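LPXTG family cell surface protein Fms2 (Enterococcus faecium DO, PDB 5FCE) is a cell-wall-anchored surface adhesin whose ligand-binding domain, a flattened beta barrel, probably attaches the bacterium to its targets. Local coordinates at residues F6-D11 and T101-L106; D88-I93 and L106-W111; V32-V37 and F95-M100; I24-N29 and Y71-S76. One frame throughout, in Å; residues are numbered along the deposited sequence.

Contact 1. Residues F6-D11 and T101-L106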
loop_
_atom_site.group_PDB
_atom_site.type_symbol
_atom_site.label_atom_id
_atom_site.label_comp_id
_atom_site.label_asym_id
_atom_site.label_seq_id
_atom_site.Cartn_x
_atom_site.Cartn_y
_atom_site.Cartn_z
ATOM N N PHE A 6 2.634 -9.526 2.697
ATOM C CA PHE A 6 1.302 -9.290 2.139
ATOM C C PHE A 6 1.284 -9.567 0.644
ATOM O O PHE A 6 2.237 -9.240 -0.069
ATOM C CB PHE A 6 0.867 -7.830 2.367
ATOM C CG PHE A 6 0.750 -7.440 3.814
ATOM C CD1 PHE A 6 -0.424 -7.686 4.533
ATOM C CD2 PHE A 6 1.813 -6.817 4.461
ATOM C CE1 PHE A 6 -0.526 -7.312 5.886
ATOM C CE2 PHE A 6 1.724 -6.460 5.801
ATOM C CZ PHE A 6 0.549 -6.717 6.520
ATOM N N THR A 7 0.198 -10.163 0.166
ATOM C CA THR A 7 -0.023 -10.271 -1.270
ATOM C C THR A 7 -1.166 -9.325 -1.609
ATOM O O THR A 7 -1.954 -8.967 -0.733
ATOM C CB THR A 7 -0.365 -11.721 -1.670
ATOM O OG1 THR A 7 -0.555 -11.819 -3.089
ATOM C CG2 THR A 7 -1.621 -12.137 -1.001
ATOM N N VAL A 8 -1.251 -8.904 -2.869
ATOM C CA VAL A 8 -2.310 -8.000 -3.297
ATOM C C VAL A 8 -2.821 -8.446 -4.643
ATOM O O VAL A 8 -2.021 -8.707 -5.544
ATOM C CB VAL A 8 -1.798 -6.544 -3.440
ATOM C CG1 VAL A 8 -2.904 -5.622 -3.976
ATOM C CG2 VAL A 8 -1.300 -6.033 -2.124
ATOM N N LYS A 9 -4.141 -8.547 -4.780
ATOM C CA LYS A 9 -4.743 -8.700 -6.099
ATOM C C LYS A 9 -4.853 -7.311 -6.713
ATOM O O LYS A 9 -5.746 -6.537 -6.368
ATOM C CB LYS A 9 -6.130 -9.334 -6.004
ATOM C CG LYS A 9 -6.120 -10.833 -5.744
ATOM C CD LYS A 9 -7.546 -11.382 -5.787
ATOM C CE LYS A 9 -7.602 -12.838 -5.346
ATOM N NZ LYS A 9 -8.973 -13.231 -4.899
ATOM N N THR A 10 -3.933 -6.988 -7.613
ATOM C CA THR A 10 -3.763 -5.604 -8.063
ATOM C C THR A 10 -4.996 -4.996 -8.738
ATOM O O THR A 10 -5.204 -3.781 -8.647
ATOM C CB THR A 10 -2.521 -5.444 -8.964
ATOM O OG1 THR A 10 -2.687 -6.201 -10.170
ATOM C CG2 THR A 10 -1.267 -5.926 -8.242
ATOM N N ASP A 11 -5.814 -5.811 -9.411
ATOM C CA ASP A 11 -7.000 -5.238 -10.077
ATOM C C ASP A 11 -8.114 -4.826 -9.112
ATOM O O ASP A 11 -9.067 -4.131 -9.503
ATOM C CB ASP A 11 -7.545 -6.095 -11.247
ATOM C CG ASP A 11 -7.662 -7.576 -10.921
ATOM O OD1 ASP A 11 -7.485 -7.989 -9.757
ATOM O OD2 ASP A 11 -7.950 -8.343 -11.870
ATOM N N THR A 101 7.953 -4.807 5.667
ATOM C CA THR A 101 7.818 -5.758 4.583
ATOM C C THR A 101 7.417 -4.997 3.331
ATOM O O THR A 101 6.733 -3.979 3.414
ATOM C CB THR A 101 6.813 -6.880 4.925
ATOM O OG1 THR A 101 6.823 -7.871 3.891
ATOM C CG2 THR A 101 5.407 -6.331 5.100
ATOM N N ILE A 102 7.882 -5.471 2.181
ATOM C CA ILE A 102 7.610 -4.804 0.921
ATOM C C ILE A 102 6.825 -5.734 0.012
ATOM O O ILE A 102 7.255 -6.855 -0.257
ATOM C CB ILE A 102 8.910 -4.384 0.209
ATOM C CG1 ILE A 102 9.718 -3.430 1.084
ATOM C CG2 ILE A 102 8.594 -3.707 -1.127
ATOM C CD1 ILE A 102 11.109 -3.135 0.537
ATOM N N THR A 103 5.663 -5.272 -0.440
ATOM C CA THR A 103 4.907 -5.961 -1.476
ATOM C C THR A 103 5.216 -5.238 -2.775
ATOM O O THR A 103 4.933 -4.043 -2.899
ATOM C CB THR A 103 3.402 -5.887 -1.205
ATOM O OG1 THR A 103 3.127 -6.423 0.093
ATOM C CG2 THR A 103 2.609 -6.649 -2.255
ATOM N N GLU A 104 5.805 -5.952 -3.732
ATOM C CA GLU A 104 6.342 -5.336 -4.938
ATOM C C GLU A 104 5.367 -5.368 -6.104
ATOM O O GLU A 104 4.514 -6.252 -6.183
ATOM C CB GLU A 104 7.635 -6.030 -5.367
ATOM C CG GLU A 104 8.816 -5.825 -4.414
ATOM C CD GLU A 104 10.063 -6.554 -4.889
ATOM O OE1 GLU A 104 10.812 -5.988 -5.714
ATOM O OE2 GLU A 104 10.287 -7.702 -4.449
ATOM N N ASN A 105 5.517 -4.389 -6.992
ATOM C CA ASN A 105 4.904 -4.392 -8.324
ATOM C C ASN A 105 3.376 -4.381 -8.325
ATOM O O ASN A 105 2.731 -5.351 -8.760
ATOM C CB ASN A 105 5.451 -5.555 -9.170
ATOM C CG ASN A 105 5.232 -5.344 -10.657
ATOM O OD1 ASN A 105 5.226 -4.208 -11.140
ATOM N ND2 ASN A 105 5.042 -6.437 -11.393
ATOM N N LEU A 106 2.804 -3.265 -7.875
ATOM C CA LEU A 106 1.363 -3.174 -7.696
ATOM C C LEU A 106 0.610 -2.896 -9.002
ATOM O O LEU A 106 -0.612 -2.924 -9.009
ATOM C CB LEU A 106 0.994 -2.149 -6.617
ATOM C CG LEU A 106 0.899 -2.739 -5.207
ATOM C CD1 LEU A 106 2.080 -3.601 -4.865
ATOM C CD2 LEU A 106 0.749 -1.636 -4.183
HETATM O O HOH W 1 4.886 -8.023 1.889
HETATM O O HOH W 2 5.378 -9.797 -0.216
#
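One direct hydrogen bond joins residues 6-11 to 101-106, and it runs from side chain to backbone. The hydroxyl of Thr103, placed beside its own backbone N by chi1 of -56°, donates to the carbonyl of Phe6 with OG1 3.0 Å from O. The donor stands above the carbonyl plane, 45° out of it, and comes in at an angle to the C=O axis (C=O...OG1 117°).

Water supplies the rest of the polar link. One molecule accepts from Phe6 N at 2.8 Å, donates to Thr103 OG1 and also hydrogen-bonds Thr101 OG1; a second donates to Phe6 O and, weakly, to Ile102 O.

The side-chain touches are small. Thr101 CG2, in the crowded position between backbone N and carbonyl carbon, meets the edge of the Phe6 ring near its plane, 3.7 Å from CD2. Thr103 CG2 turns toward Val8 CG2, 4.0 Å away.

At the far end, in plain packing, the Leu106 carbonyl O sits 3.2 Å from Thr10 CB; that oxygen accepts from Trp111 NE1, while Thr10 OG1 hydrogen-bonds the Ser110 hydroxyl.

Strand 6-7 pairs with strand 21-28, and strand 99-103 is an outermost strand of the four-stranded sheet. The two segments run in nearly the same direction, yet their backbones are not directly hydrogen-bonded to each other: a threonine hydroxyl and ordered water bridge the edges of two sheets in this flattened barrel.

Contact 2. Residues D88-I93 and L106-W111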
loop_
_atom_site.group_PDB
_atom_site.type_symbol
_atom_site.label_atom_id
_atom_site.label_comp_id
_atom_site.label_asym_id
_atom_site.label_seq_id
_atom_site.Cartn_x
_atom_site.Cartn_y
_atom_site.Cartn_z
ATOM N N ASP A 88 7.649 2.990 -13.537
ATOM C CA ASP A 88 8.077 1.651 -13.921
ATOM C C ASP A 88 7.664 0.564 -12.929
ATOM O O ASP A 88 7.482 -0.599 -13.307
ATOM C CB ASP A 88 9.594 1.622 -14.148
ATOM C CG ASP A 88 10.037 2.564 -15.259
ATOM O OD1 ASP A 88 9.753 2.269 -16.443
ATOM O OD2 ASP A 88 10.676 3.594 -14.944
ATOM N N LYS A 89 7.518 0.942 -11.663
ATOM C CA LYS A 89 7.269 -0.027 -10.601
ATOM C C LYS A 89 6.707 0.665 -9.365
ATOM O O LYS A 89 7.304 1.627 -8.859
ATOM C CB LYS A 89 8.573 -0.713 -10.225
ATOM C CG LYS A 89 8.436 -1.812 -9.190
ATOM C CD LYS A 89 9.807 -2.326 -8.799
ATOM C CE LYS A 89 9.697 -3.551 -7.930
ATOM N NZ LYS A 89 10.183 -3.271 -6.554
ATOM N N VAL A 90 5.569 0.183 -8.877
ATOM C CA VAL A 90 4.971 0.743 -7.669
ATOM C C VAL A 90 5.038 -0.315 -6.582
ATOM O O VAL A 90 4.600 -1.446 -6.797
ATOM C CB VAL A 90 3.504 1.160 -7.900
ATOM C CG1 VAL A 90 2.863 1.625 -6.593
ATOM C CG2 VAL A 90 3.415 2.249 -8.956
ATOM N N ASP A 91 5.601 0.040 -5.429
ATOM C CA ASP A 91 5.671 -0.882 -4.301
ATOM C C ASP A 91 4.892 -0.336 -3.112
ATOM O O ASP A 91 4.719 0.885 -2.982
ATOM C CB ASP A 91 7.122 -1.107 -3.849
ATOM C CG ASP A 91 7.983 -1.777 -4.904
ATOM O OD1 ASP A 91 7.450 -2.507 -5.759
ATOM O OD2 ASP A 91 9.216 -1.571 -4.874
ATOM N N LEU A 92 4.434 -1.245 -2.251
ATOM C CA LEU A 92 3.858 -0.872 -0.958
ATOM C C LEU A 92 4.779 -1.359 0.149
ATOM O O LEU A 92 5.094 -2.546 0.230
ATOM C CB LEU A 92 2.466 -1.489 -0.780
ATOM C CG LEU A 92 1.772 -1.193 0.553
ATOM C CD1 LEU A 92 1.300 0.278 0.624
ATOM C CD2 LEU A 92 0.611 -2.178 0.799
ATOM N N ILE A 93 5.225 -0.436 0.989
ATOM C CA ILE A 93 6.081 -0.789 2.110
ATOM C C ILE A 93 5.244 -0.677 3.381
ATOM O O ILE A 93 4.615 0.356 3.631
ATOM C CB ILE A 93 7.300 0.153 2.170
ATOM C CG1 ILE A 93 8.099 0.071 0.863
ATOM C CG2 ILE A 93 8.229 -0.199 3.349
ATOM C CD1 ILE A 93 9.321 1.004 0.842
ATOM N N LEU A 106 2.804 -3.265 -7.875
ATOM C CA LEU A 106 1.363 -3.174 -7.696
ATOM C C LEU A 106 0.610 -2.896 -9.002
ATOM O O LEU A 106 -0.612 -2.924 -9.009
ATOM C CB LEU A 106 0.994 -2.149 -6.617
ATOM C CG LEU A 106 0.899 -2.739 -5.207
ATOM C CD1 LEU A 106 2.080 -3.601 -4.865
ATOM C CD2 LEU A 106 0.749 -1.636 -4.183
ATOM N N LYS A 107 1.352 -2.648 -10.082
ATOM C CA LYS A 107 0.797 -2.623 -11.448
ATOM C C LYS A 107 -0.405 -1.684 -11.625
ATOM O O LYS A 107 -1.530 -2.137 -11.866
ATOM C CB LYS A 107 0.426 -4.041 -11.897
ATOM C CG LYS A 107 1.575 -5.038 -11.791
ATOM C CD LYS A 107 1.186 -6.353 -12.429
ATOM C CE LYS A 107 1.744 -7.533 -11.663
ATOM N NZ LYS A 107 1.317 -8.804 -12.327
ATOM N N PRO A 108 -0.164 -0.364 -11.525
ATOM C CA PRO A 108 -1.253 0.620 -11.563
ATOM C C PRO A 108 -2.099 0.575 -12.851
ATOM O O PRO A 108 -3.256 0.981 -12.823
ATOM C CB PRO A 108 -0.526 1.969 -11.404
ATOM C CG PRO A 108 0.889 1.710 -11.786
ATOM C CD PRO A 108 1.162 0.268 -11.403
ATOM N N SER A 109 -1.540 0.060 -13.944
ATOM C CA SER A 109 -2.311 -0.168 -15.169
ATOM C C SER A 109 -3.517 -1.087 -14.929
ATOM O O SER A 109 -4.513 -1.012 -15.653
ATOM C CB SER A 109 -1.424 -0.778 -16.257
ATOM O OG SER A 109 -1.173 -2.155 -15.990
ATOM N N SER A 110 -3.425 -1.954 -13.920
ATOM C CA SER A 110 -4.491 -2.916 -13.628
ATOM C C SER A 110 -5.537 -2.398 -12.636
ATOM O O SER A 110 -6.568 -3.045 -12.421
ATOM C CB SER A 110 -3.915 -4.236 -13.113
ATOM O OG SER A 110 -3.333 -4.064 -11.820
ATOM N N TRP A 111 -5.280 -1.234 -12.045
ATOM C CA TRP A 111 -6.155 -0.707 -10.994
ATOM C C TRP A 111 -7.525 -0.272 -11.509
ATOM O O TRP A 111 -7.658 0.194 -12.634
ATOM C CB TRP A 111 -5.508 0.505 -10.317
ATOM C CG TRP A 111 -4.241 0.222 -9.591
ATOM C CD1 TRP A 111 -3.626 -0.984 -9.436
ATOM C CD2 TRP A 111 -3.441 1.176 -8.895
ATOM N NE1 TRP A 111 -2.469 -0.830 -8.702
ATOM C CE2 TRP A 111 -2.339 0.490 -8.351
ATOM C CE3 TRP A 111 -3.534 2.554 -8.701
ATOM C CZ2 TRP A 111 -1.350 1.128 -7.615
ATOM C CZ3 TRP A 111 -2.554 3.190 -7.960
ATOM C CH2 TRP A 111 -1.478 2.481 -7.433
HETATM O O HOH W 3 4.013 -1.851 -10.608
#
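The loop between strands 99-103 and 112-114, with its short 3-10 turn at 108-110, is fastened here to the residues leading into strand 91-96. Leu106 N donates to Val90 O at 2.8 Å, in the carbonyl plane and fairly straight at 160°. A water accepts from both Val90 N and Lys107 N, so each backbone is tied twice.

The side chain of Val90 divides its methyls. CG2, beside the backbone N, lies 3.8 Å from Pro108 CG, whereas CG1, anti to that N, is directed to Leu106 CB and obliquely to Trp111 CZ2. Leu106 CD2 in turn packs on Leu92 CB at 3.8 Å.

In the flattened barrel this loop crosses from the four-stranded sheet to the mixed sheet, and helix 81-85 packs against Pro108 and Trp111. The indole bridges the turn: NE1 donates to Leu106 O at 2.8 Å from above the carbonyl plane, and Pro108 CA rests on one ring face near the rim. Lys107 O takes two donors, Ser110 N and Ser110 OG, the latter at 2.6 Å. Beside the strand, Lys89 NZ forms a salt bridge with Asp91, its N-H meeting the syn lone pair of OD2, and a second with Glu104.

Contact 3. Residues V32-V37 and F95-M100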
loop_
_atom_site.group_PDB
_atom_site.type_symbol
_atom_site.label_atom_id
_atom_site.label_comp_id
_atom_site.label_asym_id
_atom_site.label_seq_id
_atom_site.Cartn_x
_atom_site.Cartn_y
_atom_site.Cartn_z
ATOM N N VAL A 32 -0.997 -11.175 12.785
ATOM C CA VAL A 32 -0.125 -10.284 13.551
ATOM C C VAL A 32 -0.951 -9.122 14.067
ATOM O O VAL A 32 -1.711 -8.518 13.315
ATOM C CB VAL A 32 1.015 -9.696 12.675
ATOM C CG1 VAL A 32 1.878 -8.720 13.489
ATOM C CG2 VAL A 32 1.890 -10.792 12.105
ATOM N N ASN A 33 -0.799 -8.795 15.351
ATOM C CA ASN A 33 -1.348 -7.550 15.868
ATOM C C ASN A 33 -0.204 -6.543 16.018
ATOM O O ASN A 33 0.816 -6.849 16.648
ATOM C CB ASN A 33 -2.028 -7.760 17.231
ATOM C CG ASN A 33 -3.281 -8.612 17.142
ATOM O OD1 ASN A 33 -4.012 -8.559 16.154
ATOM N ND2 ASN A 33 -3.534 -9.403 18.175
ATOM N N ALA A 34 -0.365 -5.354 15.446
ATOM C CA ALA A 34 0.669 -4.322 15.536
ATOM C C ALA A 34 0.159 -3.019 16.151
ATOM O O ALA A 34 -0.875 -2.478 15.755
ATOM C CB ALA A 34 1.291 -4.064 14.170
ATOM N N SER A 35 0.916 -2.496 17.104
ATOM C CA SER A 35 0.569 -1.240 17.760
ATOM C C SER A 35 0.617 -0.036 16.821
ATOM O O SER A 35 -0.286 0.805 16.822
ATOM C CB SER A 35 1.519 -1.023 18.937
ATOM O OG SER A 35 1.334 0.239 19.536
ATOM N N ASP A 36 1.680 0.049 16.028
ATOM C CA ASP A 36 1.864 1.198 15.150
ATOM C C ASP A 36 2.285 0.762 13.760
ATOM O O ASP A 36 3.276 0.053 13.589
ATOM C CB ASP A 36 2.892 2.153 15.747
ATOM C CG ASP A 36 2.463 2.673 17.084
ATOM O OD1 ASP A 36 1.727 3.680 17.104
ATOM O OD2 ASP A 36 2.832 2.044 18.101
ATOM N N VAL A 37 1.512 1.179 12.767
ATOM C CA VAL A 37 1.734 0.736 11.400
ATOM C C VAL A 37 1.869 1.979 10.511
ATOM O O VAL A 37 1.212 2.985 10.751
ATOM C CB VAL A 37 0.582 -0.183 10.936
ATOM C CG1 VAL A 37 0.651 -0.463 9.437
ATOM C CG2 VAL A 37 0.611 -1.500 11.715
ATOM N N PHE A 95 5.422 -0.785 7.373
ATOM C CA PHE A 95 6.182 -0.776 8.618
ATOM C C PHE A 95 5.240 -1.155 9.744
ATOM O O PHE A 95 4.107 -0.667 9.795
ATOM C CB PHE A 95 6.732 0.629 8.880
ATOM C CG PHE A 95 7.673 1.126 7.822
ATOM C CD1 PHE A 95 7.208 1.925 6.782
ATOM C CD2 PHE A 95 9.024 0.814 7.874
ATOM C CE1 PHE A 95 8.073 2.396 5.813
ATOM C CE2 PHE A 95 9.896 1.276 6.902
ATOM C CZ PHE A 95 9.419 2.072 5.870
ATOM N N TYR A 96 5.704 -2.001 10.657
ATOM C CA TYR A 96 4.877 -2.452 11.776
ATOM C C TYR A 96 5.777 -2.722 12.978
ATOM O O TYR A 96 6.649 -3.611 12.948
ATOM C CB TYR A 96 4.035 -3.697 11.401
ATOM C CG TYR A 96 4.849 -4.901 11.002
ATOM C CD1 TYR A 96 5.431 -4.988 9.736
ATOM C CD2 TYR A 96 5.046 -5.958 11.895
ATOM C CE1 TYR A 96 6.194 -6.086 9.380
ATOM C CE2 TYR A 96 5.799 -7.049 11.548
ATOM C CZ TYR A 96 6.374 -7.112 10.297
ATOM O OH TYR A 96 7.126 -8.220 9.973
ATOM N N ASP A 97 5.584 -1.916 14.015
ATOM C CA ASP A 97 6.315 -2.065 15.271
ATOM C C ASP A 97 7.818 -2.266 15.126
ATOM O O ASP A 97 8.422 -3.070 15.845
ATOM C CB ASP A 97 5.693 -3.182 16.112
ATOM C CG ASP A 97 4.309 -2.822 16.599
ATOM O OD1 ASP A 97 3.922 -1.647 16.425
ATOM O OD2 ASP A 97 3.620 -3.700 17.165
ATOM N N GLY A 98 8.413 -1.528 14.197
ATOM C CA GLY A 98 9.851 -1.527 14.006
ATOM C C GLY A 98 10.360 -2.421 12.895
ATOM O O GLY A 98 11.548 -2.377 12.542
ATOM N N GLN A 99 9.471 -3.240 12.345
ATOM C CA GLN A 99 9.838 -4.155 11.262
ATOM C C GLN A 99 9.217 -3.662 9.969
ATOM O O GLN A 99 8.440 -2.701 9.983
ATOM C CB GLN A 99 9.391 -5.589 11.589
ATOM C CG GLN A 99 9.996 -6.102 12.928
ATOM C CD GLN A 99 11.520 -6.019 12.965
ATOM O OE1 GLN A 99 12.193 -6.353 11.984
ATOM N NE2 GLN A 99 12.078 -5.559 14.104
HETATM N N MSE A 100 9.585 -4.274 8.849
HETATM C CA MSE A 100 9.021 -3.820 7.580
HETATM C C MSE A 100 8.904 -4.945 6.581
HETATM O O MSE A 100 9.654 -5.915 6.630
HETATM C CB MSE A 100 9.852 -2.685 6.992
HETATM C CG MSE A 100 11.300 -3.019 6.728
HETATM SE SE MSE A 100 12.049 -1.472 5.804
HETATM C CE MSE A 100 11.621 -2.090 4.012
HETATM O O HOH W 4 3.783 -6.234 16.041
HETATM O O HOH W 5 5.113 1.450 11.928
#
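The carboxylate of Asp97 receives two consecutive backbone N-H groups at the corner where the chain bends between strands 32-34 and 36-42. Asp36 N donates to Asp97 OD1 at 2.8 Å with an angle of 161°, and Ser35 N donates to Asp97 OD2 at 3.0 Å; both oxygens use their syn lone pairs, so the flat group is held in a fork. In return, Asp97 N donates to Asp36 O, almost along the C=O axis, with a nearly straight N-H...O angle of 168°.

Further polar atoms surround this fork. The Ser35 hydroxyl, anti to its backbone N, donates to Asp36 OD2 from above the carboxylate plane. One water donates to both Asp97 OD2 and Asn33 O. A second donates to Asp36 O and weakly to Phe95 O.

Asp97 occupies a type I' turn running from Tyr96 to Gln99, which joins strands 91-96 and 99-103 as a beta hairpin. On its strand side, Val37 and Tyr96 form an antiparallel non-hydrogen-bonded pair, with Val37 CA 3.2 Å from Phe95 O in a CA-H...O contact. Tyr96 CB then packs on Ala34 CB at 3.9 Å and on Val37 CG2. Its ring, whose CG sits in the crowded position at chi1 61°, takes Gln99 CB over one face; Val32 CG1 approaches obliquely, and Trp65 adds to the packing.

Asp36 OD2 comes within 4.2 Å of Asp97 OD1, a like-charge approach that would tend to raise the proton affinity of either group; the two N-H donors probably offset this for Asp97, helping it stay ionised while pinning the hairpin tip to the corner.

Contact 4. Residues I24-N29 and Y71-S76; sequences IPVKPN and YTIMIS
Tyr71 O is gripped by one strong hydrogen bond, from Val26 N at 2.7 Å and in the carbonyl plane, and receives in addition a CA-H...O contact from Pro25 CA. The reciprocal bond, Tyr71 N to Val26 O, is just as short, and the two together close the ring of a hydrogen-bonded antiparallel pair. Strands 21-28 and 71-76 are neighbours in the mixed sheet of the flattened barrel, their short segments running at 141° to one another.

Two residues along, Ile24 and Ile73 make a second hydrogen-bonded pair: Ile24 N donates to Ile73 O nearly straight, at 169°, and Ile73 N answers to Ile24 O from 31° above the carbonyl plane. Between the two pairs, Pro25 stands against Thr72 in a non-hydrogen-bonded position, where a proline, lacking an N-H, costs this pairing no bond.

Ile24, Val26, Tyr71 and Ile73 share one face of the sheet, three of them buried aliphatics. Val26 and Tyr71 lie alongside each other, pointing the same way; Val26 has CG1 beside the backbone N, which leaves CG2 in the crowded position between N and the carbonyl carbon, 4.0 Å from Tyr71 CB. Val26 CG1 crosses obliquely to Ile73 CD1 at 3.8 Å, and Ile24 CD1 touches Ile75 CD1 tip to tip. Phe6, Leu92 and Val58 help to complete this core. The Tyr71 ring, carried away from strand 21-28 by a CG anti to its backbone N, meets Trp65 edge-to-face and has Ile73 CG1 at its edge, in the ring plane.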
loop_
_atom_site.group_PDB
_atom_site.type_symbol
_atom_site.label_atom_id
_atom_site.label_comp_id
_atom_site.label_asym_id
_atom_site.label_seq_id
_atom_site.Cartn_x
_atom_site.Cartn_y
_atom_site.Cartn_z
ATOM N N ILE A 24 -6.285 -0.170 -1.004
ATOM C CA ILE A 24 -5.484 -1.362 -1.283
ATOM C C ILE A 24 -5.848 -2.501 -0.355
ATOM O O ILE A 24 -5.635 -2.418 0.859
ATOM C CB ILE A 24 -3.978 -1.091 -1.105
ATOM C CG1 ILE A 24 -3.544 0.081 -1.977
ATOM C CG2 ILE A 24 -3.173 -2.319 -1.472
ATOM C CD1 ILE A 24 -2.156 0.620 -1.664
ATOM N N PRO A 25 -6.382 -3.588 -0.924
ATOM C CA PRO A 25 -6.696 -4.764 -0.113
ATOM C C PRO A 25 -5.469 -5.648 -0.004
ATOM O O PRO A 25 -5.006 -6.190 -1.015
ATOM C CB PRO A 25 -7.802 -5.465 -0.915
ATOM C CG PRO A 25 -7.673 -4.942 -2.334
ATOM C CD PRO A 25 -6.690 -3.791 -2.350
ATOM N N VAL A 26 -4.925 -5.769 1.201
ATOM C CA VAL A 26 -3.768 -6.630 1.398
ATOM C C VAL A 26 -4.167 -7.918 2.104
ATOM O O VAL A 26 -5.081 -7.935 2.928
ATOM C CB VAL A 26 -2.635 -5.913 2.174
ATOM C CG1 VAL A 26 -2.268 -4.591 1.481
ATOM C CG2 VAL A 26 -3.053 -5.636 3.606
ATOM N N LYS A 27 -3.499 -9.004 1.745
ATOM C CA LYS A 27 -3.729 -10.295 2.402
ATOM C C LYS A 27 -2.460 -10.741 3.120
ATOM O O LYS A 27 -1.442 -11.036 2.489
ATOM C CB LYS A 27 -4.180 -11.352 1.385
ATOM C CG LYS A 27 -4.524 -12.705 2.009
ATOM C CD LYS A 27 -5.082 -13.718 1.006
ATOM C CE LYS A 27 -4.001 -14.287 0.093
ATOM N NZ LYS A 27 -4.244 -15.704 -0.354
ATOM N N PRO A 28 -2.502 -10.778 4.459
ATOM C CA PRO A 28 -1.299 -11.183 5.191
ATOM C C PRO A 28 -1.091 -12.686 5.138
ATOM O O PRO A 28 -2.063 -13.434 4.973
ATOM C CB PRO A 28 -1.594 -10.763 6.629
ATOM C CG PRO A 28 -3.098 -10.669 6.727
ATOM C CD PRO A 28 -3.644 -10.461 5.338
ATOM N N ASN A 29 0.152 -13.126 5.301
ATOM C CA ASN A 29 0.451 -14.553 5.288
ATOM C C ASN A 29 0.322 -15.178 6.674
ATOM O O ASN A 29 0.275 -16.402 6.816
ATOM C CB ASN A 29 1.848 -14.824 4.712
ATOM C CG ASN A 29 2.968 -14.342 5.626
ATOM O OD1 ASN A 29 2.818 -13.349 6.336
ATOM N ND2 ASN A 29 4.099 -15.043 5.602
ATOM N N TYR A 71 -7.311 -7.090 4.289
ATOM C CA TYR A 71 -7.309 -5.917 5.144
ATOM C C TYR A 71 -7.198 -4.723 4.213
ATOM O O TYR A 71 -6.405 -4.733 3.262
ATOM C CB TYR A 71 -6.128 -5.957 6.125
ATOM C CG TYR A 71 -6.043 -4.704 6.967
ATOM C CD1 TYR A 71 -5.301 -3.603 6.542
ATOM C CD2 TYR A 71 -6.731 -4.606 8.169
ATOM C CE1 TYR A 71 -5.240 -2.449 7.297
ATOM C CE2 TYR A 71 -6.677 -3.448 8.933
ATOM C CZ TYR A 71 -5.927 -2.378 8.494
ATOM O OH TYR A 71 -5.863 -1.223 9.245
ATOM N N THR A 72 -7.999 -3.697 4.467
ATOM C CA THR A 72 -8.059 -2.584 3.542
ATOM C C THR A 72 -7.285 -1.369 4.036
ATOM O O THR A 72 -7.595 -0.802 5.077
ATOM C CB THR A 72 -9.505 -2.196 3.252
ATOM O OG1 THR A 72 -10.115 -3.232 2.469
ATOM C CG2 THR A 72 -9.538 -0.919 2.475
ATOM N N ILE A 73 -6.268 -0.986 3.277
ATOM C CA ILE A 73 -5.501 0.217 3.554
ATOM C C ILE A 73 -6.003 1.339 2.653
ATOM O O ILE A 73 -6.241 1.134 1.453
ATOM C CB ILE A 73 -3.999 -0.015 3.321
ATOM C CG1 ILE A 73 -3.495 -1.119 4.255
ATOM C CG2 ILE A 73 -3.211 1.270 3.557
ATOM C CD1 ILE A 73 -2.101 -1.644 3.931
HETATM N N MSE A 74 -6.182 2.519 3.236
HETATM C CA MSE A 74 -6.627 3.674 2.471
HETATM C C MSE A 74 -5.552 4.734 2.531
HETATM O O MSE A 74 -5.115 5.127 3.624
HETATM C CB MSE A 74 -7.931 4.215 3.042
HETATM C CG MSE A 74 -9.041 3.172 3.102
HETATM SE SE MSE A 74 -10.701 4.028 3.690
HETATM C CE MSE A 74 -10.111 5.902 3.623
ATOM N N ILE A 75 -5.129 5.195 1.356
ATOM C CA ILE A 75 -4.037 6.160 1.241
ATOM C C ILE A 75 -4.425 7.400 0.424
ATOM O O ILE A 75 -4.963 7.290 -0.682
ATOM C CB ILE A 75 -2.785 5.479 0.641
ATOM C CG1 ILE A 75 -2.122 4.570 1.691
ATOM C CG2 ILE A 75 -1.785 6.505 0.180
ATOM C CD1 ILE A 75 -0.978 3.700 1.150
ATOM N N SER A 76 -4.152 8.589 0.960
ATOM C CA SER A 76 -4.414 9.813 0.202
ATOM C C SER A 76 -3.415 9.916 -0.956
ATOM O O SER A 76 -2.215 9.811 -0.739
ATOM C CB SER A 76 -4.303 11.019 1.138
ATOM O OG SER A 76 -4.544 12.230 0.462
#

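How the contacts relate
Contacts 2 and 4 are buried, contact 1 is partly so, and contact 3 lies at a more exposed end, its centre about 22 Å from that of contact 2, on opposite sides of the chain's centre. Chemistry follows place. Contact 4 pairs strands by main-chain bonds over an aliphatic face; contact 3 relies mainly on a carboxylate taking backbone N-H groups, with water; contact 1 bridges two sheet edges through hydroxyl and water; contact 2 anchors a loop by one backbone bond, a water and aliphatic packing. Contacts 1 and 2 share Leu106 and meet again where Thr10 reaches Ser110. Strand 91-96 serves contacts 2 and 3, strand 99-103 contacts 1 and 3. Leu92 from contact 2 packs on contact 4, as does Phe6 from contact 1.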